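Local coordinates for protein ATP-dependent DNA helicase PIF1 (Candida albicans, PDB 7OTJ) that couples ATP hydrolysis to 5'-3' translocation and DNA unwinding, and is thought to resolve G-quadruplexes and preserve nuclear and mitochondrial genome stability, at residues 276-281 / 437-442; 282-287 / 443-448; 296-301 / 424-429; 401-406 / 420-425. One frame throughout, in Å; residues are numbered along the deposited sequence.

All four contacts belong to the curled antiparallel sheet that includes the Pif1 2B region, well away from the ADP and tetrafluoroaluminate pocket of the P-loop. Strand 435-446 ties them together: its first half packs under helix 273-279 in interaction 1 and its second half against the following loop in interaction 2, with centres about 11 Å apart. Arg-439 NH1 bonds to Ala-283 O across that boundary, at 2.7 Å. Interaction 3 joins two strands that pair with successive parts of strand 435-446. The segments of interactions 3 and 4 overlap at Glu-424 and Gln-425; interaction 4 lies farthest from interaction 1, about 17 Å between centres. In interaction 1, Asn-280 makes a weak hydrogen bond to DT5 of chain C.

Interaction 1. Residues 276-281 / 437-442; sequences QVLTNF and VSRIQF. With nucleotides of chain C.
Leu-278 holds CG anti to its carbonyl carbon (chi1 -75°), which places it beside Val-437, and Arg-439 holds CG anti to its backbone N (chi1 166°). Farther out the arginine chain bends at its third torsion, and its guanidinium lies by Leu-278. Val-437 CG1 meets Leu-278 CD2 at 3.5 Å, the two side chains crossing obliquely, and Val-277 CG1 adds a looser contact with Val-437 CG2. The same Leu-278 methyl, CD2, lies over one face of the Arg-439 guanidinium and also covers a face of the Phe-281 ring toward its rim. Phe-281 turns the edge of its ring to the arginine stem, CD2 lying 3.7 Å from Arg-439 CB, with ring and guanidinium planes 77° apart. In the guanidinium plane, Arg-439 NH1 donates to water 1 at 2.9 Å. That water is also within bonding distance of Leu-278 O (2.9 Å) and Phe-281 O (2.8 Å). Arg-439 NH1 also binds Ala-283 O, and NH2 forms a salt bridge with Asp-265. Beyond the helix, a weak hydrogen bond of 2.6 Å runs from Asn-280 ND2 to DT5 O4 of chain C. A buried cation thus has apolar cover on one face and polar partners at its N-H groups, which would be expected to stabilise its charge.

Interaction 2. Residues 282-287 / 443-448; sequences LAPQVL and PLILAW
Leu-287 packs onto the backbone of Leu-444, and its branched end does nearly all the touching. CB itself has no close partner across the contact; from it the side chain runs to CG, anti to the backbone N (chi1 177°), and CG is 4.1 Å from Leu-444 O. Both methyls then close on that oxygen. CD1 lies 3.3 Å from Leu-444 O and borders the carbonyl carbon as well, while CD2, 3.7 Å from the oxygen, goes on to touch Leu-444 CB at 4.0 Å.

Pro-284 reaches the same carbonyl with its ring, CG and CD each 3.6 Å from Leu-444 O. Its CD also meets Ile-445 CG2 at 3.9 Å, the two side chains crossing at about a right angle. That isoleucine methyl additionally borders the backbone oxygen of Leu-282. No hydrogen bond joins the two segments: the backbone of Leu-287 pairs with Tyr-261, and that of Ile-445 with Met-296. Pro-284 O is taken by Gln-441 NE2, farther back along strand 435-446. The contact therefore lies where strands 286-289 and 435-446, both paired with strand 259-267, approach each other without pairing, and leucine methyls and proline carbons pack against the Leu-444 carbonyl oxygen; the curled antiparallel sheet around it is consistent with the SH3-like 2B domain of Pif1 helicases.

Interaction 3. Residues 296-301 / 424-429; sequences MCIKNF and EQWTTE
A surface contact, part cation-pi and part apolar, sets Lys-299 in the loop after strand 294-297 against Trp-426 and Glu-424 of strand 424-429; both strands pair with strand 435-446 in the curled sheet. Lys-299 slides past Trp-426 in the opposite direction, bent at its third and fourth torsions. Its CE stands 4.0 Å above the Trp-426 ring plane, toward the rim, and NZ makes an off-centre cation-pi contact, 4.6 Å from the centroid of the five-membered ring and 28° off the normal. On the six-membered part of the indole, Trp-426 CZ2 receives Ile-298 CD1 at 3.8 Å, the side chains crossing at about a right angle. Glu-424 lies across the lysine stem, OE2 3.6 Å from Lys-299 CD. Lys-299 NZ and Glu-424 OE2 are 4.7 Å apart, without contact. Tip to tip with Phe-301, the carboxylate brings OE1 into the plane of the ring at its edge, 3.4 Å from CE1, the two planes standing 86° apart. Lys-299 CG covers a face of that same ring. The ammonium thus meets pi electrons, while the carboxylate oxygen lies where ring C-H groups would be expected; any lysine-glutamate attraction would act without direct contact.

Interaction 4. Residues 401-406 / 420-425; sequences KKYPLV and VVEPEQ
Leu-405 and Val-420 form an antiparallel, non-hydrogen-bonded pair, their CA atoms 4.8 Å apart, and the two chains then spread, running 125° apart over residues 403-406 and 420-423. One backbone bond spans the segments: Val-421 N donates to Pro-404 O at 3.1 Å, nearly straight. Next to it Val-421 CG2 touches Val-406 CG2, at 3.7 Å. Strands 404-409 and 416-420 are consecutive antiparallel neighbours in the curled sheet, so this is the open end of a beta hairpin, where the outgoing chain turns off toward strand 424-429 and Tyr-403 lies beside it. Tyr-403 has CG anti to its carbonyl carbon (chi1 -68°), which sets CG 3.7 Å from Val-421 O. Pro-423 CD sits over the Tyr-403 ring face, 3.4 Å from CZ, in a CH-pi contact with CD 3.9 Å from the ring centroid. Glu-422 CG packs beside CE2 of the same ring at 3.5 Å, its carboxylate plane turned 69° from the ring. In the ring plane, at the edge, comes Val-420 CG2, 3.9 Å from Tyr-403 CD2. Phe-442 of strand 435-446 also meets the Tyr-403 ring, the two planes steeply inclined, and touches both Pro-404 and Pro-423.

Interaction 1. Residues 276-281 / 437-442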
loop_
_atom_site.group_PDB
_atom_site.type_symbol
_atom_site.label_atom_id
_atom_site.label_comp_id
_atom_site.label_asym_id
_atom_site.label_seq_id
_atom_site.Cartn_x
_atom_site.Cartn_y
_atom_site.Cartn_z
ATOM N N GLN A 276 8.364 17.925 -12.727
ATOM C CA GLN A 276 7.624 16.689 -12.939
ATOM C C GLN A 276 8.077 15.596 -11.982
ATOM O O GLN A 276 7.287 14.709 -11.644
ATOM C CB GLN A 276 7.755 16.246 -14.394
ATOM C CG GLN A 276 7.146 17.242 -15.381
ATOM C CD GLN A 276 7.485 16.915 -16.823
ATOM O OE1 GLN A 276 8.477 16.237 -17.102
ATOM N NE2 GLN A 276 6.665 17.398 -17.748
ATOM N N VAL A 277 9.338 15.631 -11.542
ATOM C CA VAL A 277 9.791 14.698 -10.515
ATOM C C VAL A 277 9.168 15.041 -9.169
ATOM O O VAL A 277 8.689 14.160 -8.446
ATOM C CB VAL A 277 11.326 14.684 -10.428
ATOM C CG1 VAL A 277 11.770 14.076 -9.108
ATOM C CG2 VAL A 277 11.895 13.894 -11.562
ATOM N N LEU A 278 9.190 16.321 -8.798
ATOM C CA LEU A 278 8.668 16.712 -7.493
ATOM C C LEU A 278 7.182 16.419 -7.363
ATOM O O LEU A 278 6.720 16.059 -6.276
ATOM C CB LEU A 278 8.930 18.194 -7.249
ATOM C CG LEU A 278 10.374 18.535 -6.900
ATOM C CD1 LEU A 278 10.592 20.033 -6.999
ATOM C CD2 LEU A 278 10.688 18.030 -5.507
ATOM N N THR A 279 6.430 16.535 -8.460
ATOM C CA THR A 279 4.986 16.331 -8.410
ATOM C C THR A 279 4.633 14.970 -7.824
ATOM O O THR A 279 3.608 14.835 -7.146
ATOM C CB THR A 279 4.388 16.512 -9.808
ATOM O OG1 THR A 279 4.489 17.890 -10.187
ATOM C CG2 THR A 279 2.919 16.103 -9.843
ATOM N N ASN A 280 5.487 13.968 -8.014
ATOM C CA ASN A 280 5.178 12.613 -7.585
ATOM C C ASN A 280 5.805 12.251 -6.246
ATOM O O ASN A 280 5.687 11.099 -5.817
ATOM C CB ASN A 280 5.624 11.617 -8.652
ATOM C CG ASN A 280 4.751 11.663 -9.881
ATOM O OD1 ASN A 280 3.565 11.978 -9.799
ATOM N ND2 ASN A 280 5.332 11.350 -11.031
ATOM N N PHE A 281 6.427 13.208 -5.557
ATOM C CA PHE A 281 6.907 12.956 -4.203
ATOM C C PHE A 281 5.724 12.835 -3.250
ATOM O O PHE A 281 4.800 13.651 -3.285
ATOM C CB PHE A 281 7.832 14.081 -3.732
ATOM C CG PHE A 281 9.254 13.942 -4.190
ATOM C CD1 PHE A 281 9.570 13.203 -5.320
ATOM C CD2 PHE A 281 10.283 14.548 -3.482
ATOM C CE1 PHE A 281 10.880 13.081 -5.743
ATOM C CE2 PHE A 281 11.599 14.424 -3.902
ATOM C CZ PHE A 281 11.895 13.692 -5.030
ATOM N N VAL A 437 17.340 15.776 -7.261
ATOM C CA VAL A 437 16.222 16.573 -6.776
ATOM C C VAL A 437 16.108 16.338 -5.276
ATOM O O VAL A 437 16.292 15.211 -4.804
ATOM C CB VAL A 437 14.903 16.208 -7.490
ATOM C CG1 VAL A 437 13.749 16.936 -6.854
ATOM C CG2 VAL A 437 14.977 16.547 -8.962
ATOM N N SER A 438 15.846 17.410 -4.522
ATOM C CA SER A 438 15.685 17.327 -3.076
ATOM C C SER A 438 14.427 18.064 -2.632
ATOM O O SER A 438 14.161 19.185 -3.081
ATOM C CB SER A 438 16.909 17.906 -2.364
ATOM O OG SER A 438 16.767 17.822 -0.958
ATOM N N ARG A 439 13.678 17.449 -1.718
ATOM C CA ARG A 439 12.552 18.103 -1.064
ATOM C C ARG A 439 12.649 17.865 0.432
ATOM O O ARG A 439 12.752 16.717 0.877
ATOM C CB ARG A 439 11.194 17.600 -1.570
ATOM C CG ARG A 439 10.042 18.022 -0.650
ATOM C CD ARG A 439 8.673 17.747 -1.242
ATOM N NE ARG A 439 8.378 18.637 -2.357
ATOM C CZ ARG A 439 7.344 18.494 -3.175
ATOM N NH1 ARG A 439 6.462 17.518 -3.010
ATOM N NH2 ARG A 439 7.201 19.343 -4.191
ATOM N N ILE A 440 12.597 18.946 1.203
ATOM C CA ILE A 440 12.641 18.883 2.657
ATOM C C ILE A 440 11.266 19.281 3.164
ATOM O O ILE A 440 10.762 20.365 2.840
ATOM C CB ILE A 440 13.742 19.787 3.233
ATOM C CG1 ILE A 440 15.112 19.344 2.704
ATOM C CG2 ILE A 440 13.712 19.758 4.754
ATOM C CD1 ILE A 440 16.267 20.197 3.180
ATOM N N GLN A 441 10.651 18.392 3.938
ATOM C CA GLN A 441 9.310 18.594 4.458
ATOM C C GLN A 441 9.143 17.692 5.670
ATOM O O GLN A 441 9.843 16.688 5.815
ATOM C CB GLN A 441 8.252 18.281 3.391
ATOM C CG GLN A 441 6.802 18.459 3.833
ATOM C CD GLN A 441 6.446 19.907 4.101
ATOM O OE1 GLN A 441 6.754 20.452 5.163
ATOM N NE2 GLN A 441 5.795 20.542 3.132
ATOM N N PHE A 442 8.217 18.064 6.541
ATOM C CA PHE A 442 7.833 17.167 7.614
ATOM C C PHE A 442 7.168 15.926 7.026
ATOM O O PHE A 442 6.384 16.032 6.076
ATOM C CB PHE A 442 6.886 17.865 8.587
ATOM C CG PHE A 442 7.495 19.059 9.259
ATOM C CD1 PHE A 442 8.191 18.920 10.447
ATOM C CD2 PHE A 442 7.391 20.317 8.692
ATOM C CE1 PHE A 442 8.762 20.012 11.061
ATOM C CE2 PHE A 442 7.961 21.414 9.301
ATOM C CZ PHE A 442 8.645 21.263 10.489
ATOM P P DT C 5 7.440 3.662 -5.718
ATOM O OP1 DT C 5 8.305 2.896 -4.787
ATOM O OP2 DT C 5 6.607 4.774 -5.200
ATOM O "O5'" DT C 5 8.387 4.174 -6.900
ATOM C "C5'" DT C 5 9.407 3.315 -7.404
ATOM C "C4'" DT C 5 10.722 4.063 -7.566
ATOM O "O4'" DT C 5 10.623 4.970 -8.692
ATOM C "C3'" DT C 5 11.142 4.909 -6.368
ATOM O "O3'" DT C 5 12.556 4.839 -6.184
ATOM C "C2'" DT C 5 10.687 6.320 -6.754
ATOM C "C1'" DT C 5 10.800 6.309 -8.273
ATOM N N1 DT C 5 9.772 7.133 -8.952
ATOM C C2 DT C 5 10.164 8.120 -9.829
ATOM O O2 DT C 5 11.327 8.370 -10.080
ATOM N N3 DT C 5 9.135 8.813 -10.408
ATOM C C4 DT C 5 7.779 8.620 -10.205
ATOM O O4 DT C 5 6.928 9.295 -10.773
ATOM C C5 DT C 5 7.437 7.567 -9.280
ATOM C C7 DT C 5 5.996 7.265 -8.980
ATOM C C6 DT C 5 8.440 6.880 -8.710
HETATM O O HOH W 1 4.457 16.088 -4.531
#

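Interaction 2. Residues 282-287 / 443-448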
loop_
_atom_site.group_PDB
_atom_site.type_symbol
_atom_site.label_atom_id
_atom_site.label_comp_id
_atom_site.label_asym_id
_atom_site.label_seq_id
_atom_site.Cartn_x
_atom_site.Cartn_y
_atom_site.Cartn_z
ATOM N N LEU A 282 5.765 11.819 -2.382
ATOM C CA LEU A 282 4.702 11.638 -1.397
ATOM C C LEU A 282 4.664 12.795 -0.409
ATOM O O LEU A 282 3.583 13.262 -0.030
ATOM C CB LEU A 282 4.885 10.312 -0.660
ATOM C CG LEU A 282 3.861 9.979 0.430
ATOM C CD1 LEU A 282 2.445 9.972 -0.133
ATOM C CD2 LEU A 282 4.183 8.645 1.096
ATOM N N ALA A 283 5.832 13.259 0.029
ATOM C CA ALA A 283 5.890 14.422 0.899
ATOM C C ALA A 283 5.254 15.615 0.192
ATOM O O ALA A 283 5.605 15.904 -0.964
ATOM C CB ALA A 283 7.337 14.736 1.275
ATOM N N PRO A 284 4.341 16.333 0.836
ATOM C CA PRO A 284 3.597 17.378 0.132
ATOM C C PRO A 284 4.381 18.673 0.011
ATOM O O PRO A 284 5.158 19.052 0.890
ATOM C CB PRO A 284 2.357 17.572 1.012
ATOM C CG PRO A 284 2.839 17.238 2.379
ATOM C CD PRO A 284 3.821 16.104 2.195
ATOM N N GLN A 285 4.150 19.364 -1.106
ATOM C CA GLN A 285 4.767 20.670 -1.295
ATOM C C GLN A 285 4.250 21.675 -0.269
ATOM O O GLN A 285 5.024 22.476 0.272
ATOM C CB GLN A 285 4.525 21.168 -2.717
ATOM C CG GLN A 285 5.346 22.392 -3.064
ATOM C CD GLN A 285 4.889 23.040 -4.345
ATOM O OE1 GLN A 285 3.735 22.893 -4.748
ATOM N NE2 GLN A 285 5.791 23.759 -5.000
ATOM N N VAL A 286 2.943 21.666 -0.006
ATOM C CA VAL A 286 2.332 22.503 1.024
ATOM C C VAL A 286 1.634 21.591 2.030
ATOM O O VAL A 286 0.690 20.873 1.676
ATOM C CB VAL A 286 1.347 23.521 0.426
ATOM C CG1 VAL A 286 0.745 24.395 1.521
ATOM C CG2 VAL A 286 2.043 24.377 -0.628
ATOM N N LEU A 287 2.097 21.624 3.282
ATOM C CA LEU A 287 1.541 20.826 4.375
ATOM C C LEU A 287 0.762 21.758 5.297
ATOM O O LEU A 287 1.361 22.559 6.024
ATOM C CB LEU A 287 2.645 20.092 5.138
ATOM C CG LEU A 287 2.232 19.272 6.363
ATOM C CD1 LEU A 287 1.214 18.214 5.987
ATOM C CD2 LEU A 287 3.440 18.632 7.023
ATOM N N PRO A 443 7.465 14.742 7.550
ATOM C CA PRO A 443 6.911 13.503 6.977
ATOM C C PRO A 443 5.469 13.251 7.405
ATOM O O PRO A 443 5.147 12.243 8.041
ATOM C CB PRO A 443 7.876 12.440 7.513
ATOM C CG PRO A 443 8.293 12.981 8.834
ATOM C CD PRO A 443 8.406 14.471 8.649
ATOM N N LEU A 444 4.573 14.159 7.019
ATOM C CA LEU A 444 3.178 14.071 7.427
ATOM C C LEU A 444 2.270 14.466 6.274
ATOM O O LEU A 444 2.616 15.329 5.463
ATOM C CB LEU A 444 2.889 14.977 8.635
ATOM C CG LEU A 444 3.655 14.727 9.936
ATOM C CD1 LEU A 444 3.384 15.842 10.935
ATOM C CD2 LEU A 444 3.291 13.376 10.527
ATOM N N ILE A 445 1.121 13.799 6.196
ATOM C CA ILE A 445 0.024 14.167 5.312
ATOM C C ILE A 445 -1.258 14.117 6.129
ATOM O O ILE A 445 -1.395 13.298 7.042
ATOM C CB ILE A 445 -0.078 13.246 4.075
ATOM C CG1 ILE A 445 -0.219 11.791 4.508
ATOM C CG2 ILE A 445 1.124 13.438 3.154
ATOM C CD1 ILE A 445 -0.497 10.862 3.368
ATOM N N LEU A 446 -2.192 15.018 5.817
ATOM C CA LEU A 446 -3.495 14.984 6.477
ATOM C C LEU A 446 -4.166 13.661 6.141
ATOM O O LEU A 446 -4.492 13.411 4.975
ATOM C CB LEU A 446 -4.382 16.151 6.038
ATOM C CG LEU A 446 -4.013 17.575 6.455
ATOM C CD1 LEU A 446 -4.914 18.582 5.754
ATOM C CD2 LEU A 446 -4.107 17.732 7.959
ATOM N N ALA A 447 -4.346 12.788 7.140
ATOM C CA ALA A 447 -4.721 11.424 6.793
ATOM C C ALA A 447 -6.216 11.296 6.523
ATOM O O ALA A 447 -6.614 11.042 5.390
ATOM C CB ALA A 447 -4.293 10.472 7.913
ATOM N N TRP A 448 -7.057 11.561 7.525
ATOM C CA TRP A 448 -8.506 11.697 7.367
ATOM C C TRP A 448 -9.117 10.821 6.269
ATOM O O TRP A 448 -9.864 9.878 6.546
ATOM C CB TRP A 448 -8.862 13.161 7.129
ATOM C CG TRP A 448 -9.283 13.892 8.370
ATOM C CD1 TRP A 448 -10.066 13.411 9.375
ATOM C CD2 TRP A 448 -8.930 15.230 8.741
ATOM N NE1 TRP A 448 -10.234 14.369 10.347
ATOM C CE2 TRP A 448 -9.545 15.495 9.981
ATOM C CE3 TRP A 448 -8.160 16.231 8.142
ATOM C CZ2 TRP A 448 -9.410 16.718 10.634
ATOM C CZ3 TRP A 448 -8.029 17.446 8.793
ATOM C CH2 TRP A 448 -8.649 17.678 10.024
#

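Interaction 3. Residues 296-301 / 424-429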
loop_
_atom_site.group_PDB
_atom_site.type_symbol
_atom_site.label_atom_id
_atom_site.label_comp_id
_atom_site.label_asym_id
_atom_site.label_seq_id
_atom_site.Cartn_x
_atom_site.Cartn_y
_atom_site.Cartn_z
ATOM N N MET A 296 -0.892 11.236 8.970
ATOM C CA MET A 296 -0.266 9.936 8.782
ATOM C C MET A 296 1.226 10.126 8.574
ATOM O O MET A 296 1.642 10.919 7.725
ATOM C CB MET A 296 -0.872 9.196 7.588
ATOM C CG MET A 296 0.008 8.086 7.046
ATOM S SD MET A 296 -0.775 7.136 5.728
ATOM C CE MET A 296 0.615 6.852 4.644
ATOM N N CYS A 297 2.024 9.394 9.345
ATOM C CA CYS A 297 3.465 9.403 9.156
ATOM C C CYS A 297 3.826 8.714 7.844
ATOM O O CYS A 297 3.251 7.683 7.490
ATOM C CB CYS A 297 4.146 8.705 10.330
ATOM S SG CYS A 297 5.933 8.650 10.219
ATOM N N ILE A 298 4.782 9.282 7.113
ATOM C CA ILE A 298 5.143 8.718 5.817
ATOM C C ILE A 298 6.617 8.312 5.758
ATOM O O ILE A 298 7.172 8.162 4.673
ATOM C CB ILE A 298 4.790 9.686 4.672
ATOM C CG1 ILE A 298 5.611 10.972 4.789
ATOM C CG2 ILE A 298 3.303 9.990 4.668
ATOM C CD1 ILE A 298 5.383 11.954 3.662
ATOM N N LYS A 299 7.254 8.110 6.912
ATOM C CA LYS A 299 8.620 7.608 6.971
ATOM C C LYS A 299 8.730 6.595 8.100
ATOM O O LYS A 299 8.077 6.740 9.138
ATOM C CB LYS A 299 9.638 8.740 7.180
ATOM C CG LYS A 299 11.085 8.271 7.233
ATOM C CD LYS A 299 12.065 9.426 7.158
ATOM C CE LYS A 299 12.073 10.067 5.770
ATOM N NZ LYS A 299 12.621 9.191 4.690
ATOM N N ASN A 300 9.552 5.566 7.889
ATOM C CA ASN A 300 9.834 4.567 8.920
ATOM C C ASN A 300 10.933 5.105 9.829
ATOM O O ASN A 300 12.122 4.961 9.551
ATOM C CB ASN A 300 10.235 3.238 8.289
ATOM C CG ASN A 300 9.152 2.664 7.398
ATOM O OD1 ASN A 300 8.331 1.860 7.839
ATOM N ND2 ASN A 300 9.149 3.072 6.133
ATOM N N PHE A 301 10.536 5.757 10.922
ATOM C CA PHE A 301 11.530 6.240 11.876
ATOM C C PHE A 301 11.986 5.131 12.815
ATOM O O PHE A 301 13.168 4.774 12.852
ATOM C CB PHE A 301 10.962 7.406 12.684
ATOM C CG PHE A 301 10.851 8.681 11.913
ATOM C CD1 PHE A 301 11.988 9.369 11.526
ATOM C CD2 PHE A 301 9.612 9.203 11.587
ATOM C CE1 PHE A 301 11.895 10.547 10.819
ATOM C CE2 PHE A 301 9.510 10.384 10.881
ATOM C CZ PHE A 301 10.653 11.056 10.497
ATOM N N GLU A 424 12.227 16.010 7.193
ATOM C CA GLU A 424 13.010 14.957 6.564
ATOM C C GLU A 424 13.294 15.335 5.119
ATOM O O GLU A 424 12.670 16.241 4.563
ATOM C CB GLU A 424 12.280 13.613 6.608
ATOM C CG GLU A 424 12.161 13.024 7.992
ATOM C CD GLU A 424 13.512 12.756 8.611
ATOM O OE1 GLU A 424 13.752 13.225 9.742
ATOM O OE2 GLU A 424 14.341 12.088 7.956
ATOM N N GLN A 425 14.251 14.637 4.512
ATOM C CA GLN A 425 14.642 14.890 3.132
ATOM C C GLN A 425 14.320 13.685 2.257
ATOM O O GLN A 425 14.662 12.549 2.604
ATOM C CB GLN A 425 16.132 15.229 3.031
ATOM C CG GLN A 425 16.577 15.563 1.610
ATOM C CD GLN A 425 18.083 15.660 1.459
ATOM O OE1 GLN A 425 18.840 15.076 2.233
ATOM N NE2 GLN A 425 18.525 16.394 0.447
ATOM N N TRP A 426 13.662 13.941 1.130
ATOM C CA TRP A 426 13.454 12.960 0.074
ATOM C C TRP A 426 14.278 13.379 -1.133
ATOM O O TRP A 426 14.258 14.550 -1.527
ATOM C CB TRP A 426 11.974 12.846 -0.304
ATOM C CG TRP A 426 11.097 12.253 0.770
ATOM C CD1 TRP A 426 10.655 10.965 0.851
ATOM C CD2 TRP A 426 10.554 12.933 1.908
ATOM N NE1 TRP A 426 9.872 10.798 1.968
ATOM C CE2 TRP A 426 9.795 11.992 2.635
ATOM C CE3 TRP A 426 10.639 14.246 2.385
ATOM C CZ2 TRP A 426 9.123 12.321 3.812
ATOM C CZ3 TRP A 426 9.972 14.571 3.555
ATOM C CH2 TRP A 426 9.224 13.613 4.255
ATOM N N THR A 427 15.004 12.430 -1.715
ATOM C CA THR A 427 15.939 12.725 -2.791
ATOM C C THR A 427 15.682 11.802 -3.969
ATOM O O THR A 427 15.422 10.609 -3.787
ATOM C CB THR A 427 17.394 12.568 -2.338
ATOM O OG1 THR A 427 17.613 11.220 -1.901
ATOM C CG2 THR A 427 17.719 13.529 -1.206
ATOM N N THR A 428 15.678 12.379 -5.164
ATOM C CA THR A 428 15.934 11.635 -6.384
ATOM C C THR A 428 17.437 11.666 -6.640
ATOM O O THR A 428 18.046 12.742 -6.649
ATOM C CB THR A 428 15.157 12.241 -7.553
ATOM O OG1 THR A 428 13.757 11.987 -7.373
ATOM C CG2 THR A 428 15.605 11.647 -8.863
ATOM N N GLU A 429 18.037 10.501 -6.857
ATOM C CA GLU A 429 19.489 10.419 -6.924
ATOM C C GLU A 429 19.919 9.650 -8.162
ATOM O O GLU A 429 19.104 9.085 -8.895
ATOM C CB GLU A 429 20.076 9.757 -5.667
ATOM C CG GLU A 429 20.002 10.611 -4.407
ATOM C CD GLU A 429 20.643 9.939 -3.205
ATOM O OE1 GLU A 429 20.226 10.234 -2.064
ATOM O OE2 GLU A 429 21.560 9.112 -3.402
#

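Interaction 4. Residues 401-406 / 420-425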
loop_
_atom_site.group_PDB
_atom_site.type_symbol
_atom_site.label_atom_id
_atom_site.label_comp_id
_atom_site.label_asym_id
_atom_site.label_seq_id
_atom_site.Cartn_x
_atom_site.Cartn_y
_atom_site.Cartn_z
ATOM N N LYS A 401 10.327 27.935 12.106
ATOM C CA LYS A 401 10.456 28.118 13.550
ATOM C C LYS A 401 9.888 26.985 14.403
ATOM O O LYS A 401 10.305 26.856 15.560
ATOM C CB LYS A 401 9.804 29.437 13.988
ATOM C CG LYS A 401 10.559 30.674 13.541
ATOM C CD LYS A 401 9.935 31.936 14.102
ATOM C CE LYS A 401 10.738 33.150 13.685
ATOM N NZ LYS A 401 10.114 34.412 14.164
ATOM N N LYS A 402 8.966 26.166 13.890
ATOM C CA LYS A 402 8.066 25.402 14.754
ATOM C C LYS A 402 7.856 23.983 14.244
ATOM O O LYS A 402 7.550 23.783 13.065
ATOM C CB LYS A 402 6.704 26.098 14.873
ATOM C CG LYS A 402 6.665 27.233 15.876
ATOM C CD LYS A 402 5.360 28.004 15.746
ATOM C CE LYS A 402 5.212 29.059 16.830
ATOM N NZ LYS A 402 4.955 28.465 18.170
ATOM N N TYR A 403 8.002 22.973 15.170
ATOM C CA TYR A 403 7.708 21.618 14.726
ATOM C C TYR A 403 6.347 21.150 15.236
ATOM O O TYR A 403 5.913 21.539 16.325
ATOM C CB TYR A 403 8.786 20.642 15.208
ATOM C CG TYR A 403 10.142 20.842 14.565
ATOM C CD1 TYR A 403 10.325 21.766 13.542
ATOM C CD2 TYR A 403 11.237 20.096 14.974
ATOM C CE1 TYR A 403 11.562 21.943 12.953
ATOM C CE2 TYR A 403 12.475 20.266 14.393
ATOM C CZ TYR A 403 12.633 21.189 13.386
ATOM O OH TYR A 403 13.872 21.349 12.814
ATOM N N PRO A 404 5.644 20.324 14.458
ATOM C CA PRO A 404 4.394 19.728 14.948
ATOM C C PRO A 404 4.634 18.745 16.084
ATOM O O PRO A 404 5.595 17.973 16.073
ATOM C CB PRO A 404 3.828 19.015 13.711
ATOM C CG PRO A 404 4.497 19.664 12.552
ATOM C CD PRO A 404 5.868 20.030 13.033
ATOM N N LEU A 405 3.731 18.769 17.059
ATOM C CA LEU A 405 3.699 17.788 18.139
ATOM C C LEU A 405 2.575 16.806 17.835
ATOM O O LEU A 405 1.400 17.186 17.820
ATOM C CB LEU A 405 3.485 18.469 19.488
ATOM C CG LEU A 405 3.514 17.548 20.704
ATOM C CD1 LEU A 405 4.856 16.843 20.791
ATOM C CD2 LEU A 405 3.235 18.340 21.967
ATOM N N VAL A 406 2.930 15.547 17.592
ATOM C CA VAL A 406 1.991 14.561 17.069
ATOM C C VAL A 406 1.994 13.329 17.965
ATOM O O VAL A 406 3.059 12.815 18.324
ATOM C CB VAL A 406 2.323 14.174 15.616
ATOM C CG1 VAL A 406 1.274 13.221 15.074
ATOM C CG2 VAL A 406 2.409 15.419 14.742
ATOM N N VAL A 420 7.923 14.621 18.703
ATOM C CA VAL A 420 8.128 15.874 17.988
ATOM C C VAL A 420 8.629 15.545 16.585
ATOM O O VAL A 420 9.713 14.975 16.419
ATOM C CB VAL A 420 9.115 16.786 18.734
ATOM C CG1 VAL A 420 10.289 15.976 19.290
ATOM C CG2 VAL A 420 9.603 17.905 17.821
ATOM N N VAL A 421 7.844 15.912 15.574
ATOM C CA VAL A 421 8.093 15.492 14.198
ATOM C C VAL A 421 9.019 16.511 13.539
ATOM O O VAL A 421 8.625 17.655 13.299
ATOM C CB VAL A 421 6.785 15.349 13.411
ATOM C CG1 VAL A 421 7.068 14.920 11.985
ATOM C CG2 VAL A 421 5.858 14.363 14.091
ATOM N N GLU A 422 10.245 16.089 13.227
ATOM C CA GLU A 422 11.237 16.921 12.563
ATOM C C GLU A 422 11.121 16.802 11.047
ATOM O O GLU A 422 10.565 15.830 10.531
ATOM C CB GLU A 422 12.640 16.523 13.021
ATOM C CG GLU A 422 12.917 16.816 14.487
ATOM C CD GLU A 422 14.360 16.555 14.870
ATOM O OE1 GLU A 422 14.836 15.421 14.662
ATOM O OE2 GLU A 422 15.022 17.490 15.369
ATOM N N PRO A 423 11.630 17.780 10.295
ATOM C CA PRO A 423 11.602 17.662 8.834
ATOM C C PRO A 423 12.576 16.603 8.335
ATOM O O PRO A 423 13.611 16.334 8.952
ATOM C CB PRO A 423 12.005 19.062 8.355
ATOM C CG PRO A 423 12.796 19.628 9.475
ATOM C CD PRO A 423 12.169 19.081 10.728
ATOM N N GLU A 424 12.227 16.010 7.193
ATOM C CA GLU A 424 13.010 14.957 6.564
ATOM C C GLU A 424 13.294 15.335 5.119
ATOM O O GLU A 424 12.670 16.241 4.563
ATOM C CB GLU A 424 12.280 13.613 6.608
ATOM C CG GLU A 424 12.161 13.024 7.992
ATOM C CD GLU A 424 13.512 12.756 8.611
ATOM O OE1 GLU A 424 13.752 13.225 9.742
ATOM O OE2 GLU A 424 14.341 12.088 7.956
ATOM N N GLN A 425 14.251 14.637 4.512
ATOM C CA GLN A 425 14.642 14.890 3.132
ATOM C C GLN A 425 14.320 13.685 2.257
ATOM O O GLN A 425 14.662 12.549 2.604
ATOM C CB GLN A 425 16.132 15.229 3.031
ATOM C CG GLN A 425 16.577 15.563 1.610
ATOM C CD GLN A 425 18.083 15.660 1.459
ATOM O OE1 GLN A 425 18.840 15.076 2.233
ATOM N NE2 GLN A 425 18.525 16.394 0.447
#